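Local coordinates for uncharacterized protein (Bordetella bronchiseptica, PDB 4XG0) that probably phosphorylates acid sugars, as a member of the DUF1537 kinase family of acid-sugar breakdown pathways, at residues Q151-V156 with E176-T181. Residues are numbered along the deposited sequence; the frame is centred on the assembly and turned at random.
Sequences QGVLYV and ESHIPT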
loop_
_atom_site.group_PDB
_atom_site.type_symbol
_atom_site.label_atom_id
_atom_site.label_comp_id
_atom_site.label_asym_id
_atom_site.label_seq_id
_atom_site.Cartn_x
_atom_site.Cartn_y
_atom_site.Cartn_z
ATOM N N GLN A 151 21.670 -3.418 -11.225
ATOM C CA GLN A 151 22.448 -4.652 -11.160
ATOM C C GLN A 151 23.116 -4.764 -9.770
ATOM O O GLN A 151 24.299 -5.166 -9.641
ATOM C CB GLN A 151 23.467 -4.713 -12.312
ATOM C CG GLN A 151 22.764 -4.668 -13.677
ATOM C CD GLN A 151 23.630 -5.119 -14.828
ATOM O OE1 GLN A 151 24.638 -4.503 -15.143
ATOM N NE2 GLN A 151 23.225 -6.194 -15.467
ATOM N N GLY A 152 22.330 -4.401 -8.763
ATOM C CA GLY A 152 22.713 -4.510 -7.365
ATOM C C GLY A 152 23.530 -3.353 -6.830
ATOM O O GLY A 152 23.852 -3.342 -5.631
ATOM N N VAL A 153 23.853 -2.380 -7.686
ATOM C CA VAL A 153 24.689 -1.247 -7.310
ATOM C C VAL A 153 23.854 -0.049 -6.894
ATOM O O VAL A 153 22.930 0.315 -7.590
ATOM C CB VAL A 153 25.586 -0.803 -8.490
ATOM C CG1 VAL A 153 26.413 0.399 -8.100
ATOM C CG2 VAL A 153 26.500 -1.935 -8.939
ATOM N N LEU A 154 24.172 0.545 -5.755
ATOM C CA LEU A 154 23.443 1.744 -5.325
ATOM C C LEU A 154 23.974 2.928 -6.137
ATOM O O LEU A 154 25.145 3.301 -6.031
ATOM C CB LEU A 154 23.615 1.961 -3.819
ATOM C CG LEU A 154 22.587 2.868 -3.102
ATOM C CD1 LEU A 154 22.726 4.328 -3.569
ATOM C CD2 LEU A 154 21.153 2.357 -3.332
ATOM N N TYR A 155 23.111 3.462 -6.995
ATOM C CA TYR A 155 23.424 4.624 -7.813
ATOM C C TYR A 155 22.807 5.887 -7.204
ATOM O O TYR A 155 21.663 5.881 -6.737
ATOM C CB TYR A 155 22.869 4.447 -9.224
ATOM C CG TYR A 155 23.860 3.863 -10.201
ATOM C CD1 TYR A 155 24.251 2.534 -10.114
ATOM C CD2 TYR A 155 24.427 4.649 -11.183
ATOM C CE1 TYR A 155 25.169 1.985 -11.008
ATOM C CE2 TYR A 155 25.329 4.125 -12.083
ATOM C CZ TYR A 155 25.703 2.798 -11.983
ATOM O OH TYR A 155 26.605 2.299 -12.861
ATOM N N VAL A 156 23.590 6.966 -7.220
ATOM C CA VAL A 156 23.092 8.305 -6.887
ATOM C C VAL A 156 23.145 9.102 -8.200
ATOM O O VAL A 156 24.232 9.328 -8.728
ATOM C CB VAL A 156 24.001 9.002 -5.830
ATOM C CG1 VAL A 156 23.505 10.402 -5.533
ATOM C CG2 VAL A 156 24.086 8.180 -4.526
ATOM N N GLU A 176 31.883 0.449 -0.732
ATOM C CA GLU A 176 31.477 -0.586 -1.662
ATOM C C GLU A 176 30.031 -0.327 -2.075
ATOM O O GLU A 176 29.138 -0.290 -1.216
ATOM C CB GLU A 176 31.597 -1.953 -1.000
ATOM C CG GLU A 176 31.091 -3.079 -1.858
ATOM C CD GLU A 176 31.764 -3.091 -3.184
ATOM O OE1 GLU A 176 33.024 -3.141 -3.201
ATOM O OE2 GLU A 176 31.060 -3.017 -4.191
ATOM N N SER A 177 29.824 -0.139 -3.379
ATOM C CA SER A 177 28.546 0.307 -3.956
ATOM C C SER A 177 27.705 -0.891 -4.384
ATOM O O SER A 177 26.513 -0.784 -4.551
ATOM C CB SER A 177 28.821 1.122 -5.232
ATOM O OG SER A 177 29.668 2.240 -5.007
ATOM N N HIS A 178 28.367 -2.033 -4.609
ATOM C CA HIS A 178 27.685 -3.203 -5.138
ATOM C C HIS A 178 27.138 -3.980 -3.964
ATOM O O HIS A 178 27.898 -4.644 -3.231
ATOM C CB HIS A 178 28.671 -4.062 -5.972
ATOM C CG HIS A 178 27.993 -5.163 -6.728
ATOM N ND1 HIS A 178 28.247 -6.491 -6.495
ATOM C CD2 HIS A 178 27.009 -5.120 -7.657
ATOM C CE1 HIS A 178 27.486 -7.230 -7.290
ATOM N NE2 HIS A 178 26.720 -6.418 -8.000
ATOM N N ILE A 179 25.825 -3.853 -3.726
ATOM C CA ILE A 179 25.284 -4.284 -2.446
ATOM C C ILE A 179 25.467 -5.795 -2.263
ATOM O O ILE A 179 25.788 -6.247 -1.168
ATOM C CB ILE A 179 23.816 -3.833 -2.249
ATOM C CG1 ILE A 179 23.720 -2.324 -2.490
ATOM C CG2 ILE A 179 23.369 -4.212 -0.855
ATOM C CD1 ILE A 179 22.298 -1.781 -2.601
ATOM N N PRO A 180 25.334 -6.582 -3.348
ATOM C CA PRO A 180 25.537 -8.036 -3.224
ATOM C C PRO A 180 26.951 -8.409 -2.751
ATOM O O PRO A 180 27.131 -9.379 -2.023
ATOM C CB PRO A 180 25.236 -8.553 -4.631
ATOM C CG PRO A 180 24.342 -7.503 -5.241
ATOM C CD PRO A 180 24.807 -6.205 -4.671
ATOM N N THR A 181 27.948 -7.639 -3.163
ATOM C CA THR A 181 29.305 -7.825 -2.677
ATOM C C THR A 181 29.402 -7.395 -1.203
ATOM O O THR A 181 29.943 -8.118 -0.366
ATOM C CB THR A 181 30.271 -7.030 -3.540
ATOM O OG1 THR A 181 30.239 -7.552 -4.864
ATOM C CG2 THR A 181 31.697 -7.133 -3.011
#
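I179 N donates to G152 O over 2.8 Å, and L154 N to S177 O over 2.9 Å, both bonds nearly straight. They frame V153 and H178, a non-hydrogen-bonded pair in a single antiparallel bridge, and within this bridge the V153 CA-H also points at S177 O. A third, weak bond runs from H178 NE2 to Q151 O (3.2 Å), bent to 124° at the hydrogen; Q187 OE1 is a second partner of NE2. At the other end of the imidazole, ND1 pairs with T181 OG1 at 2.8 Å; together with the Q187 bond at NE2 this holds the ring's rotation. H178 is the N-cap residue of helix 179-183, and its backbone N donates to E176 OE2 (2.9 Å) on the anti side of the carboxylate. Q151 and G152 form the type I' turn of the hairpin between strands 147-150 and 153-156, where D213 takes both their backbone N-H groups. This antiparallel hairpin lies on the excursion between strands 135-139 and 186-188 of the parallel sheet in the sugar-binding domain, and the bridge ties it to the helix leading back into that sheet. P180 CD sits 3.7 Å above the centre of the H178 ring and also lies against G152 O. With CG anti to its backbone N (chi1 -171°), H178 sends the imidazole across the V153 side chain, whose CG2 meets CD2 of H178 at the ring edge (3.5 Å); V153 CG1 instead touches S177 CB, while S177 OG bonds to T162 N. Beyond the bridge, I179 CD1 reaches L154 CB at 4.1 Å.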